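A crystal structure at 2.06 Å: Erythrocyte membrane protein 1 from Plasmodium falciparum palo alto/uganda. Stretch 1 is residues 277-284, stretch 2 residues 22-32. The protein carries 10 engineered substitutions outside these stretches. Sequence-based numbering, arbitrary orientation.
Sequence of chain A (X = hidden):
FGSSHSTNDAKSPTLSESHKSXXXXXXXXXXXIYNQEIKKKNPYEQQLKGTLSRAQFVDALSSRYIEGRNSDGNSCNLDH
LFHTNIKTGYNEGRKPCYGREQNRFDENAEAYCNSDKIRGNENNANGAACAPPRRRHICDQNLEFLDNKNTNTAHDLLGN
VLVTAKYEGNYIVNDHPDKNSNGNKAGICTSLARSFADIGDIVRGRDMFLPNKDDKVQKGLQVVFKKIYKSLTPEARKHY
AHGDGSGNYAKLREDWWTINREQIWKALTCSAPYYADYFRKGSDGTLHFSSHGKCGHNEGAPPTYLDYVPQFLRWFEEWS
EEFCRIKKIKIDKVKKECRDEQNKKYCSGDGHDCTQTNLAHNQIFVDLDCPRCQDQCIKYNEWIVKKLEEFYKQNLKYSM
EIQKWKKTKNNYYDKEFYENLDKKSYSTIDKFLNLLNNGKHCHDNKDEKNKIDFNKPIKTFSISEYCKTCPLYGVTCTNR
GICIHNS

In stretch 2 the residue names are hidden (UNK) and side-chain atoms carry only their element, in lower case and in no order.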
# COMPACT_ATOMS: atom_id res chain seq x y z
N ASP A 277 -13.99 10.57 -2.21
CA ASP A 277 -14.74 9.39 -2.62
C ASP A 277 -13.80 8.35 -3.21
O ASP A 277 -12.74 8.72 -3.73
CB ASP A 277 -15.84 9.76 -3.65
CG ASP A 277 -17.00 10.49 -3.01
OD1 ASP A 277 -17.88 9.82 -2.42
OD2 ASP A 277 -16.96 11.75 -2.99
N TYR A 278 -14.16 7.07 -3.11
CA TYR A 278 -13.32 6.01 -3.69
C TYR A 278 -13.67 5.84 -5.16
O TYR A 278 -14.85 5.72 -5.51
CB TYR A 278 -13.52 4.68 -2.95
CG TYR A 278 -12.49 3.63 -3.31
CD1 TYR A 278 -11.16 3.77 -2.92
CD2 TYR A 278 -12.84 2.50 -4.04
CE1 TYR A 278 -10.20 2.83 -3.27
CE2 TYR A 278 -11.89 1.52 -4.35
CZ TYR A 278 -10.57 1.69 -3.95
OH TYR A 278 -9.59 0.80 -4.31
N PHE A 279 -12.66 5.82 -6.02
CA PHE A 279 -12.90 5.63 -7.44
C PHE A 279 -12.13 4.44 -7.94
O PHE A 279 -10.96 4.26 -7.60
CB PHE A 279 -12.46 6.87 -8.26
CG PHE A 279 -13.18 8.17 -7.98
CD1 PHE A 279 -14.13 8.66 -8.86
CD2 PHE A 279 -12.84 8.94 -6.87
CE1 PHE A 279 -14.74 9.90 -8.63
CE2 PHE A 279 -13.47 10.17 -6.63
CZ PHE A 279 -14.42 10.64 -7.51
N ARG A 280 -12.77 3.65 -8.81
CA ARG A 280 -12.15 2.49 -9.47
C ARG A 280 -12.80 2.27 -10.82
O ARG A 280 -13.93 2.73 -11.02
CB ARG A 280 -12.17 1.22 -8.59
CG ARG A 280 -13.52 0.89 -7.97
CD ARG A 280 -13.61 -0.56 -7.55
NE ARG A 280 -13.68 -1.40 -8.74
CZ ARG A 280 -14.80 -1.86 -9.27
NH1 ARG A 280 -15.97 -1.62 -8.68
NH2 ARG A 280 -14.77 -2.58 -10.38
N LYS A 281 -12.08 1.64 -11.76
CA LYS A 281 -12.57 1.39 -13.11
C LYS A 281 -12.71 -0.07 -13.39
O LYS A 281 -11.93 -0.87 -12.89
CB LYS A 281 -11.66 2.02 -14.18
CG LYS A 281 -11.64 3.53 -14.12
CD LYS A 281 -10.81 4.12 -15.21
CE LYS A 281 -10.71 5.61 -15.02
NZ LYS A 281 -9.78 6.21 -16.01
N GLY A 282 -13.70 -0.42 -14.20
CA GLY A 282 -13.89 -1.77 -14.68
C GLY A 282 -12.95 -2.03 -15.83
O GLY A 282 -12.32 -1.11 -16.35
N SER A 283 -12.89 -3.28 -16.27
CA SER A 283 -12.06 -3.73 -17.38
C SER A 283 -12.42 -3.02 -18.69
O SER A 283 -11.58 -2.90 -19.58
CB SER A 283 -12.22 -5.23 -17.56
OG SER A 283 -11.98 -5.88 -16.32
N ASP A 284 -13.68 -2.54 -18.81
CA ASP A 284 -14.15 -1.82 -19.99
C ASP A 284 -13.97 -0.30 -19.85
O ASP A 284 -14.29 0.45 -20.78
CB ASP A 284 -15.61 -2.22 -20.30
CG ASP A 284 -16.64 -1.97 -19.21
OD1 ASP A 284 -16.24 -1.62 -18.07
OD2 ASP A 284 -17.85 -2.17 -19.47
N UNK A 22 -2.51 -1.50 -11.57
CA UNK A 22 -2.59 -2.71 -10.74
C UNK A 22 -3.73 -2.64 -9.79
O UNK A 22 -4.39 -3.64 -9.62
c UNK A 22 -1.27 -2.95 -9.97
N UNK A 23 -3.97 -1.46 -9.14
CA UNK A 23 -5.10 -1.29 -8.24
C UNK A 23 -6.42 -1.65 -8.92
O UNK A 23 -7.20 -2.39 -8.35
c UNK A 23 -6.27 0.24 -6.53
c UNK A 23 -5.15 0.13 -7.61
n UNK A 23 -6.69 2.69 -6.78
n UNK A 23 -8.16 3.98 -8.00
c UNK A 23 -6.34 1.61 -5.85
c UNK A 23 -7.94 3.01 -7.13
n UNK A 23 -8.97 2.34 -6.63
N UNK A 24 -6.68 -1.11 -10.11
CA UNK A 24 -7.91 -1.40 -10.84
C UNK A 24 -8.03 -2.86 -11.24
O UNK A 24 -9.09 -3.46 -11.05
n UNK A 24 -8.13 1.95 -12.36
c UNK A 24 -8.07 -0.45 -12.08
c UNK A 24 -8.58 0.90 -11.69
o UNK A 24 -9.36 1.01 -10.75
N UNK A 25 -6.94 -3.44 -11.75
CA UNK A 25 -6.97 -4.86 -12.16
C UNK A 25 -7.18 -5.77 -10.93
O UNK A 25 -7.99 -6.68 -11.00
c UNK A 25 -5.71 -5.23 -13.00
c UNK A 25 -5.76 -4.54 -14.37
c UNK A 25 -5.54 -6.74 -13.15
N UNK A 26 -6.52 -5.48 -9.81
CA UNK A 26 -6.65 -6.33 -8.62
C UNK A 26 -8.03 -6.21 -8.01
O UNK A 26 -8.59 -7.22 -7.58
c UNK A 26 -5.53 -6.05 -7.57
c UNK A 26 -3.69 -7.66 -8.18
c UNK A 26 -4.06 -6.22 -8.01
c UNK A 26 -3.10 -5.53 -7.03
N UNK A 27 -8.58 -4.98 -7.95
CA UNK A 27 -9.94 -4.70 -7.45
C UNK A 27 -10.98 -5.48 -8.29
O UNK A 27 -11.95 -6.04 -7.75
o UNK A 27 -10.47 -1.45 -4.37
c UNK A 27 -10.67 -2.32 -5.23
c UNK A 27 -10.25 -3.20 -7.59
c UNK A 27 -9.76 -2.34 -6.44
o UNK A 27 -11.54 -3.22 -5.12
N UNK A 28 -10.74 -5.55 -9.59
CA UNK A 28 -11.64 -6.30 -10.45
C UNK A 28 -11.62 -7.80 -10.20
O UNK A 28 -12.67 -8.44 -10.24
n UNK A 28 -11.36 -3.65 -12.69
c UNK A 28 -12.14 -4.60 -12.20
o UNK A 28 -13.33 -4.39 -11.96
c UNK A 28 -11.49 -5.93 -11.90
N UNK A 29 -10.46 -8.34 -9.83
CA UNK A 29 -10.40 -9.76 -9.47
C UNK A 29 -10.98 -9.94 -8.07
O UNK A 29 -11.71 -10.89 -7.85
c UNK A 29 -8.99 -11.85 -9.23
c UNK A 29 -8.99 -10.38 -9.68
c UNK A 29 -8.56 -10.24 -11.14
c UNK A 29 -7.03 -10.40 -11.37
N UNK A 30 -10.73 -8.97 -7.17
CA UNK A 30 -11.27 -8.94 -5.82
C UNK A 30 -12.79 -9.02 -5.76
O UNK A 30 -13.34 -9.70 -4.89
N UNK A 31 -13.47 -8.32 -6.68
CA UNK A 31 -14.94 -8.33 -6.82
C UNK A 31 -15.39 -9.76 -7.08
O UNK A 31 -16.37 -10.20 -6.48
c UNK A 31 -16.91 -7.74 -8.38
c UNK A 31 -15.67 -5.14 -8.85
c UNK A 31 -15.42 -7.45 -8.03
c UNK A 31 -15.25 -5.98 -7.74
N UNK A 32 -14.72 -10.45 -8.03
CA UNK A 32 -15.08 -11.83 -8.38
C UNK A 32 -14.92 -12.75 -7.18
O UNK A 32 -15.83 -13.52 -6.89
c UNK A 32 -14.51 -11.59 -10.87
c UNK A 32 -14.27 -12.34 -9.57
n UNK A 32 -13.38 -10.82 -13.75
c UNK A 32 -14.42 -11.82 -13.39
c UNK A 32 -14.14 -12.48 -12.06
O HOH W 1 -11.52 -1.91 -10.43

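Stretch 2 is a helix that crosses the strand 279-281 at 80°, the two axes approaching to 7.8 Å. Position 22 has a single side-chain carbon, out of reach of stretch 1, and is Ala-22. At position 23 three carbons lead to a nitrogen and then to a carbon carrying two more nitrogens; both of these end nitrogens lie within 2.9 Å of Phe-279 O, and one of them is also 2.9 Å from Tyr-278 OH. This guanidinium belongs to Arg-23. Its CB points toward the strand, and NH1 and NH2 of Arg-23 donate to the O of Phe-279 at 2.9 and 2.8 Å, converging on one backbone carbonyl. The hydrogen bond from Arg-23 NH1 to Tyr-278 OH is weak.

Position 24 bears two carbons, the second carrying one oxygen and one nitrogen. The oxygen lies 3.0 Å from the N of Lys-281, an amide that can only donate to it, and the terminal amide identifies Asn-24; this hydrogen bond to OD1 is nearly straight, at 168°. Position 25 carries three carbons, branched at the first, and points away from the strand: Val-25. Position 26 has four carbons forked at the second and lies out of reach, as Leu-26.

At position 27 three carbons end in two oxygens, one of them 2.4 Å from Tyr-278 OH, near the plane of the ring and at its edge; a carboxylate on a chain of this length is Glu-27. Tyr-278 OH donates to OE2 of Glu-27, and the hydrogen bond is very short. Arg-280 lies close by, but its NE is 4.6 Å from Glu-27 OE1, which sits well out of the guanidinium plane, so the opposite charges are merely near each other.

Position 28 again shows two carbons, the second with one oxygen and one nitrogen. The oxygen faces a guanidinium nitrogen and the nitrogen a carbonyl, as expected of Asn-28. Its OD1 accepts from Arg-280 NH2 at 2.8 Å, while its ND2 donates to Lys-281 O, also at 2.8 Å, so that one amide holds both a side chain and the backbone of the strand.

Position 29 has four carbons, forked at the first with one arm two carbons long, and makes no contact: Ile-29. Position 30 has no side-chain atoms and is Gly-30. Position 31 repeats the four-carbon pattern of 29, but points toward stretch 1, and the end carbon of its longer arm lies over one face of the Arg-280 guanidinium, 3.1 Å from Arg-280 NH2; it is Ile-31, and that carbon is CD1. Position 32, four carbons in a row ending in nitrogen, is Lys-32, exposed and out of reach.

The contact is predominantly polar and buries 463 Å². Helix side chains satisfy strand backbone groups, with Arg-23, Asn-24 and Asn-28 serving Phe-279 O, Lys-281 N and Lys-281 O. Tyr-278 and Arg-280 send their ends back to the helix. Water 1 completes the link, accepting from Arg-280 NE at 2.8 Å and donating to Asn-24 O at 2.9 Å and to Lys-281 O at 2.7 Å.

Stretch 2 (22-32) ARNVLENIGIK
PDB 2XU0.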